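Long-range contact in SusD homolog (PDB 4MRU), which probably binds mucin O-glycans at the surface of Bacteroides thetaiotaomicron as a SusD-like, TPR-related outer membrane lipoprotein: residues V260-A272 against N373-L385. Residues are numbered along the deposited sequence; the frame is centred on the assembly and turned at random.
With MG (magnesium ion), chain C; EDO (1,2-ethanediol), chain I.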
ATOM      1  N   VAL A 260      11.991  -3.476 -11.608  1.00 19.93           N
ATOM      2  CA  VAL A 260      11.537  -2.173 -11.223  1.00 20.31           C
ATOM      3  C   VAL A 260      10.926  -1.423 -12.402  1.00 20.65           C
ATOM      4  O   VAL A 260      11.410  -1.479 -13.530  1.00 18.96           O
ATOM      5  CB  VAL A 260      12.711  -1.364 -10.596  1.00 21.80           C
ATOM      6  CG1 VAL A 260      12.242   0.017 -10.193  1.00 23.10           C
ATOM      7  CG2 VAL A 260      13.254  -2.094  -9.399  1.00 22.99           C
ATOM      8  N   GLY A 261       9.853  -0.691 -12.098  1.00 20.11           N
ATOM      9  CA  GLY A 261       9.110   0.055 -13.067  1.00 19.96           C
ATOM     10  C   GLY A 261       9.715   1.401 -13.437  1.00 20.71           C
ATOM     11  O   GLY A 261      10.525   1.979 -12.689  1.00 18.47           O
ATOM     12  N   ALA A 262       9.299   1.905 -14.602  1.00 18.43           N
ATOM     13  CA  ALA A 262       9.840   3.124 -15.146  1.00 19.12           C
ATOM     14  C   ALA A 262       9.537   4.322 -14.249  1.00 22.20           C
ATOM     15  O   ALA A 262      10.359   5.238 -14.127  1.00 21.62           O
ATOM     16  CB  ALA A 262       9.271   3.376 -16.520  1.00 19.96           C
ATOM     17  N   ASP A 263       8.350   4.328 -13.653  1.00 21.19           N
ATOM     18  CA  ASP A 263       7.881   5.535 -12.965  1.00 23.82           C
ATOM     19  C   ASP A 263       8.769   5.881 -11.803  1.00 20.34           C
ATOM     20  O   ASP A 263       9.284   7.000 -11.713  1.00 23.39           O
ATOM     21  CB  ASP A 263       6.443   5.368 -12.480  1.00 24.14           C
ATOM     22  CG  ASP A 263       5.503   4.984 -13.597  1.00 34.37           C
ATOM     23  OD1 ASP A 263       5.392   3.771 -13.920  1.00 31.86           O
ATOM     24  OD2 ASP A 263       4.900   5.920 -14.138  1.00 31.73           O
ATOM     25  N   ILE A 264       8.982   4.934 -10.907  1.00 21.09           N
ATOM     26  CA  ILE A 264       9.780   5.232  -9.715  1.00 19.65           C
ATOM     27  C   ILE A 264      11.234   5.592 -10.088  1.00 24.51           C
ATOM     28  O   ILE A 264      11.840   6.478  -9.477  1.00 21.39           O
ATOM     29  CB  ILE A 264       9.720   4.116  -8.673  1.00 22.20           C
ATOM     30  CG1 ILE A 264      10.361   4.628  -7.363  1.00 23.93           C
ATOM     31  CG2 ILE A 264      10.389   2.832  -9.188  1.00 22.28           C
ATOM     32  CD1 ILE A 264       9.964   3.864  -6.148  1.00 27.31           C
ATOM     33  N   ILE A 265      11.763   4.983 -11.139  1.00 20.14           N
ATOM     34  CA  ILE A 265      13.080   5.373 -11.643  1.00 21.33           C
ATOM     35  C   ILE A 265      13.124   6.789 -12.265  1.00 23.43           C
ATOM     36  O   ILE A 265      14.105   7.517 -12.067  1.00 25.52           O
ATOM     37  CB  ILE A 265      13.601   4.336 -12.654  1.00 26.07           C
ATOM     38  CG1 ILE A 265      13.734   2.978 -11.993  1.00 24.30           C
ATOM     39  CG2 ILE A 265      14.945   4.762 -13.224  1.00 31.98           C
ATOM     40  CD1 ILE A 265      14.836   2.880 -10.970  1.00 29.32           C
ATOM     41  N   CYS A 266      12.089   7.185 -13.009  1.00 21.96           N
ATOM     42  CA  CYS A 266      12.027   8.528 -13.567  1.00 20.61           C
ATOM     43  C   CYS A 266      12.093   9.599 -12.493  1.00 18.13           C
ATOM     44  O   CYS A 266      12.844  10.574 -12.612  1.00 20.46           O
ATOM     45  CB  CYS A 266      10.727   8.751 -14.355  1.00 21.54           C
ATOM     46  SG  CYS A 266      10.726   7.937 -15.951  1.00 26.09           S
ATOM     47  N   TYR A 267      11.296   9.434 -11.438  1.00 17.64           N
ATOM     48  CA  TYR A 267      11.330  10.376 -10.362  1.00 18.71           C
ATOM     49  C   TYR A 267      12.694  10.345  -9.629  1.00 17.73           C
ATOM     50  O   TYR A 267      13.294  11.375  -9.447  1.00 20.31           O
ATOM     51  CB  TYR A 267      10.237  10.105  -9.340  1.00 20.92           C
ATOM     52  CG  TYR A 267       8.860  10.542  -9.748  1.00 20.63           C
ATOM     53  CD1 TYR A 267       8.069   9.769 -10.604  1.00 18.39           C
ATOM     54  CD2 TYR A 267       8.324  11.752  -9.266  1.00 21.79           C
ATOM     55  CE1 TYR A 267       6.796  10.156 -10.941  1.00 18.68           C
ATOM     56  CE2 TYR A 267       7.060  12.152  -9.633  1.00 19.92           C
ATOM     57  CZ  TYR A 267       6.304  11.378 -10.463  1.00 19.27           C
ATOM     58  OH  TYR A 267       5.043  11.814 -10.761  1.00 19.51           O
HETATM   59  N   MSE A 268      13.155   9.163  -9.222  1.00 17.94           N
HETATM   60  CA  MSE A 268      14.334   9.068  -8.327  1.00 18.69           C
HETATM   61  C   MSE A 268      15.626   9.349  -9.090  1.00 17.65           C
HETATM   62  O   MSE A 268      16.560   9.916  -8.495  1.00 19.13           O
HETATM   63  CB  MSE A 268      14.386   7.725  -7.616  1.00 22.35           C
HETATM   64  CG  MSE A 268      13.355   7.663  -6.505  1.00 21.58           C
HETATM   65 SE   MSE A 268      13.338   5.914  -5.622  0.75 25.42          SE
HETATM   66  CE  MSE A 268      14.756   6.288  -4.232  1.00 16.83           C
ATOM     67  N   ASN A 269      15.728   9.001 -10.366  1.00 17.02           N
ATOM     68  CA  ASN A 269      16.874   9.472 -11.184  1.00 22.05           C
ATOM     69  C   ASN A 269      16.819  10.988 -11.436  1.00 25.51           C
ATOM     70  O   ASN A 269      17.837  11.657 -11.393  1.00 21.66           O
ATOM     71  CB  ASN A 269      16.990   8.759 -12.525  1.00 21.75           C
ATOM     72  CG  ASN A 269      17.599   7.377 -12.413  1.00 23.28           C
ATOM     73  OD1 ASN A 269      18.081   6.935 -11.351  1.00 22.77           O
ATOM     74  ND2 ASN A 269      17.605   6.694 -13.512  1.00 24.02           N
ATOM     75  N   GLY A 270      15.628  11.515 -11.727  1.00 22.93           N
ATOM     76  CA  GLY A 270      15.466  12.968 -11.913  1.00 22.54           C
ATOM     77  C   GLY A 270      15.923  13.741 -10.674  1.00 22.88           C
ATOM     78  O   GLY A 270      16.570  14.764 -10.772  1.00 21.10           O
ATOM     79  N   TYR A 271      15.567  13.237  -9.495  1.00 20.81           N
ATOM     80  CA  TYR A 271      15.917  13.875  -8.235  1.00 20.77           C
ATOM     81  C   TYR A 271      17.302  13.507  -7.761  1.00 21.03           C
ATOM     82  O   TYR A 271      17.733  13.994  -6.712  1.00 22.97           O
ATOM     83  CB  TYR A 271      14.916  13.475  -7.146  1.00 19.73           C
ATOM     84  CG  TYR A 271      13.452  13.855  -7.332  1.00 19.95           C
ATOM     85  CD1 TYR A 271      13.059  14.942  -8.102  1.00 19.67           C
ATOM     86  CD2 TYR A 271      12.459  13.148  -6.660  1.00 21.04           C
ATOM     87  CE1 TYR A 271      11.716  15.311  -8.207  1.00 20.94           C
ATOM     88  CE2 TYR A 271      11.115  13.509  -6.748  1.00 21.85           C
ATOM     89  CZ  TYR A 271      10.755  14.586  -7.533  1.00 21.54           C
ATOM     90  OH  TYR A 271       9.439  14.937  -7.608  1.00 20.60           O
ATOM     91  N   ALA A 272      18.005  12.635  -8.482  1.00 21.80           N
ATOM     92  CA  ALA A 272      19.306  12.164  -8.063  1.00 23.56           C
ATOM     93  C   ALA A 272      19.258  11.680  -6.587  1.00 24.62           C
ATOM     94  O   ALA A 272      20.108  11.969  -5.753  1.00 23.47           O
ATOM     95  CB  ALA A 272      20.362  13.247  -8.288  1.00 27.63           C
ATOM     96  N   ASN A 373      16.012  20.827  -0.820  1.00 22.13           N
ATOM     97  CA  ASN A 373      16.000  22.042  -1.594  1.00 21.68           C
ATOM     98  C   ASN A 373      16.116  21.828  -3.079  1.00 22.92           C
ATOM     99  O   ASN A 373      16.370  22.775  -3.829  1.00 20.92           O
ATOM    100  CB  ASN A 373      17.142  22.931  -1.121  1.00 22.37           C
ATOM    101  CG  ASN A 373      16.887  23.460   0.270  1.00 21.46           C
ATOM    102  OD1 ASN A 373      15.803  23.893   0.599  1.00 21.20           O
ATOM    103  ND2 ASN A 373      17.914  23.388   1.115  1.00 23.12           N
ATOM    104  N   SER A 374      15.956  20.586  -3.523  1.00 23.18           N
ATOM    105  CA  SER A 374      16.125  20.269  -4.924  1.00 24.06           C
ATOM    106  C   SER A 374      15.000  20.871  -5.748  1.00 20.05           C
ATOM    107  O   SER A 374      13.818  20.835  -5.347  1.00 20.01           O
ATOM    108  CB  SER A 374      16.150  18.742  -5.140  1.00 27.37           C
ATOM    109  OG  SER A 374      16.118  18.428  -6.519  1.00 24.14           O
ATOM    110  N   ILE A 375      15.369  21.399  -6.920  1.00 20.39           N
ATOM    111  CA  ILE A 375      14.389  21.894  -7.900  1.00 19.79           C
ATOM    112  C   ILE A 375      14.481  21.118  -9.198  1.00 22.36           C
ATOM    113  O   ILE A 375      13.994  21.556 -10.213  1.00 21.50           O
ATOM    114  CB  ILE A 375      14.559  23.405  -8.124  1.00 20.44           C
ATOM    115  CG1 ILE A 375      15.971  23.767  -8.597  1.00 24.54           C
ATOM    116  CG2 ILE A 375      14.203  24.127  -6.833  1.00 23.44           C
ATOM    117  CD1 ILE A 375      16.061  25.205  -9.099  1.00 30.35           C
ATOM    118  N   ALA A 376      15.094  19.923  -9.135  1.00 25.13           N
ATOM    119  CA  ALA A 376      15.169  19.037 -10.305  1.00 26.35           C
ATOM    120  C   ALA A 376      13.819  18.390 -10.580  1.00 26.01           C
ATOM    121  O   ALA A 376      13.094  18.060  -9.653  1.00 25.21           O
ATOM    122  CB  ALA A 376      16.203  17.947 -10.086  1.00 27.02           C
ATOM    123  N   SER A 377      13.505  18.206 -11.850  1.00 23.72           N
ATOM    124  CA  SER A 377      12.268  17.571 -12.266  1.00 24.43           C
ATOM    125  C   SER A 377      12.444  16.068 -12.406  1.00 21.34           C
ATOM    126  O   SER A 377      13.542  15.604 -12.701  1.00 25.51           O
ATOM    127  CB  SER A 377      11.800  18.123 -13.608  1.00 30.35           C
ATOM    128  OG  SER A 377      11.112  19.348 -13.380  1.00 47.78           O
ATOM    129  N   PRO A 378      11.348  15.318 -12.286  1.00 22.28           N
ATOM    130  CA  PRO A 378      11.394  13.899 -12.650  1.00 22.52           C
ATOM    131  C   PRO A 378      11.870  13.755 -14.099  1.00 20.25           C
ATOM    132  O   PRO A 378      11.624  14.626 -14.920  1.00 23.50           O
ATOM    133  CB  PRO A 378       9.953  13.450 -12.470  1.00 22.87           C
ATOM    134  CG  PRO A 378       9.422  14.387 -11.405  1.00 24.08           C
ATOM    135  CD  PRO A 378      10.024  15.710 -11.757  1.00 20.98           C
ATOM    136  N   SER A 379      12.632  12.720 -14.386  1.00 21.11           N
ATOM    137  CA  SER A 379      13.223  12.609 -15.708  1.00 24.80           C
ATOM    138  C   SER A 379      12.210  12.101 -16.740  1.00 22.20           C
ATOM    139  O   SER A 379      11.222  11.430 -16.403  1.00 20.08           O
ATOM    140  CB  SER A 379      14.418  11.668 -15.670  1.00 28.75           C
ATOM    141  OG  SER A 379      15.508  12.319 -15.082  1.00 39.41           O
ATOM    142  N   GLY A 380      12.494  12.389 -17.998  1.00 21.38           N
ATOM    143  CA  GLY A 380      11.868  11.661 -19.093  1.00 21.83           C
ATOM    144  C   GLY A 380      12.260  10.175 -19.018  1.00 22.13           C
ATOM    145  O   GLY A 380      13.273   9.821 -18.430  1.00 20.93           O
ATOM    146  N   TYR A 381      11.452   9.297 -19.595  1.00 22.03           N
ATOM    147  CA  TYR A 381      11.769   7.864 -19.584  1.00 23.24           C
ATOM    148  C   TYR A 381      12.536   7.421 -20.818  1.00 22.74           C
ATOM    149  O   TYR A 381      12.005   7.437 -21.929  1.00 21.61           O
ATOM    150  CB  TYR A 381      10.514   7.016 -19.465  1.00 21.81           C
ATOM    151  CG  TYR A 381      10.860   5.540 -19.533  1.00 20.32           C
ATOM    152  CD1 TYR A 381      11.773   4.976 -18.672  1.00 20.82           C
ATOM    153  CD2 TYR A 381      10.239   4.713 -20.437  1.00 20.51           C
ATOM    154  CE1 TYR A 381      12.108   3.631 -18.746  1.00 22.01           C
ATOM    155  CE2 TYR A 381      10.577   3.383 -20.542  1.00 21.86           C
ATOM    156  CZ  TYR A 381      11.500   2.832 -19.695  1.00 19.91           C
ATOM    157  OH  TYR A 381      11.765   1.480 -19.803  1.00 20.60           O
ATOM    158  N   THR A 382      13.799   7.027 -20.654  1.00 21.26           N
ATOM    159  CA  THR A 382      14.537   6.413 -21.781  1.00 24.67           C
ATOM    160  C   THR A 382      14.613   4.926 -21.556  1.00 23.20           C
ATOM    161  O   THR A 382      15.271   4.469 -20.621  1.00 24.04           O
ATOM    162  CB  THR A 382      15.942   7.014 -21.941  1.00 26.70           C
ATOM    163  OG1 THR A 382      15.822   8.437 -22.118  1.00 25.78           O
ATOM    164  CG2 THR A 382      16.662   6.420 -23.142  1.00 29.79           C
ATOM    165  N   ASP A 383      13.926   4.155 -22.405  1.00 20.28           N
ATOM    166  CA  ASP A 383      13.984   2.698 -22.357  1.00 19.37           C
ATOM    167  C   ASP A 383      15.337   2.260 -22.895  1.00 20.33           C
ATOM    168  O   ASP A 383      15.633   2.493 -24.058  1.00 21.17           O
ATOM    169  CB  ASP A 383      12.848   2.139 -23.179  1.00 22.47           C
ATOM    170  CG  ASP A 383      12.779   0.609 -23.172  1.00 23.54           C
ATOM    171  OD1 ASP A 383      13.641  -0.051 -22.536  1.00 20.64           O
ATOM    172  OD2 ASP A 383      11.854   0.080 -23.857  1.00 22.80           O
ATOM    173  N   PRO A 384      16.181   1.624 -22.069  1.00 20.91           N
ATOM    174  CA  PRO A 384      17.472   1.183 -22.599  1.00 22.33           C
ATOM    175  C   PRO A 384      17.334   0.192 -23.761  1.00 25.03           C
ATOM    176  O   PRO A 384      18.256   0.085 -24.556  1.00 27.52           O
ATOM    177  CB  PRO A 384      18.134   0.488 -21.383  1.00 24.18           C
ATOM    178  CG  PRO A 384      16.943   0.028 -20.537  1.00 22.11           C
ATOM    179  CD  PRO A 384      15.993   1.186 -20.665  1.00 23.37           C
ATOM    180  N   LEU A 385      16.192  -0.488 -23.908  1.00 25.59           N
ATOM    181  CA  LEU A 385      15.968  -1.350 -25.093  1.00 23.27           C
ATOM    182  C   LEU A 385      15.293  -0.631 -26.255  1.00 24.75           C
ATOM    183  O   LEU A 385      15.065  -1.216 -27.309  1.00 22.40           O
ATOM    184  CB  LEU A 385      15.180  -2.618 -24.693  1.00 24.60           C
ATOM    185  CG  LEU A 385      15.922  -3.484 -23.671  1.00 25.65           C
ATOM    186  CD1 LEU A 385      15.107  -4.721 -23.344  1.00 31.80           C
ATOM    187  CD2 LEU A 385      17.302  -3.903 -24.159  1.00 32.73           C
TER
HETATM  188 MG    MG C 601      14.750  24.758   2.266  1.00 24.28          MG
HETATM  189  C1  EDO I 607      15.179   8.154 -15.997  1.00 35.54           C
HETATM  190  O1  EDO I 607      16.618   8.097 -16.002  1.00 34.82           O
HETATM  191  C2  EDO I 607      14.572   7.014 -16.813  1.00 39.97           C
HETATM  192  O2  EDO I 607      14.985   6.974 -18.214  1.00 32.10           O
HETATM  193  O   HOH W   1      18.042  16.711  -6.745  1.00 25.34           O
HETATM  194  O   HOH W   2      16.615  25.108   3.203  1.00 24.17           O
HETATM  195  O   HOH W   3      14.778  26.638   1.191  1.00 21.70           O
HETATM  196  O   HOH W   4      12.889  24.280   1.451  1.00 20.29           O
HETATM  197  O   HOH W   5      13.773  25.645   3.951  1.00 18.24           O
HETATM  198  O   HOH W   6      14.680  22.875   3.202  1.00 19.32           O
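An extended loop lies along one side of the short helix 262-270 in this SusD-like fold, with Ala262, Cys266 and Gly270, one turn apart, meeting Tyr381, Ser379 and Ser377 in turn; the pair illustrates how an irregular chain can be fastened to a helix at a single backbone point. That point is Ser379 N, which donates to Cys266 O at 2.8 Å with an almost straight N-H...O angle of 169°. The same oxygen accepts the helical bond from Gly270 N on the opposite face of its carbonyl plane, so it is gripped twice. Gly270 lets the loop come close: its CA lies 3.4 Å from Ser377 O in a CA-H...O contact, and a beta-carbon there would clash with that oxygen.

Apolar contacts extend the seam both ways. At the helix start, Ala262 CB sits over one face of the Tyr381 ring, 3.7 Å from its centroid, a CH-pi contact; Cys266 SG rests beside Tyr381 CB. Further along, Pro378 sits in the corner made by two tyrosines, its CB over a face of Tyr267 and its CG 3.8 Å from Tyr271 OH. With CG anti to its carbonyl carbon (chi1 -62°), Tyr271 carries its ring toward the loop, and a chi2 of -26° turns it so that Ala376 O meets the edge in plane, 3.4 Å from CE1. Replacing Tyr271 with an alanine would probably leave one flank of Pro378 uncovered and Ile396 O without its hydroxyl partner. A water joins Tyr271 O to Ser374 OG, and next to that serine Asn373 OD1 binds a magnesium ion at 2.1 Å, five waters completing its shell.

Behind the seam, Tyr267 and Tyr271 touch helix 408-423, while Met268 packs on helix 276-279 and Val260, ending strand 258-260, leads into the helix.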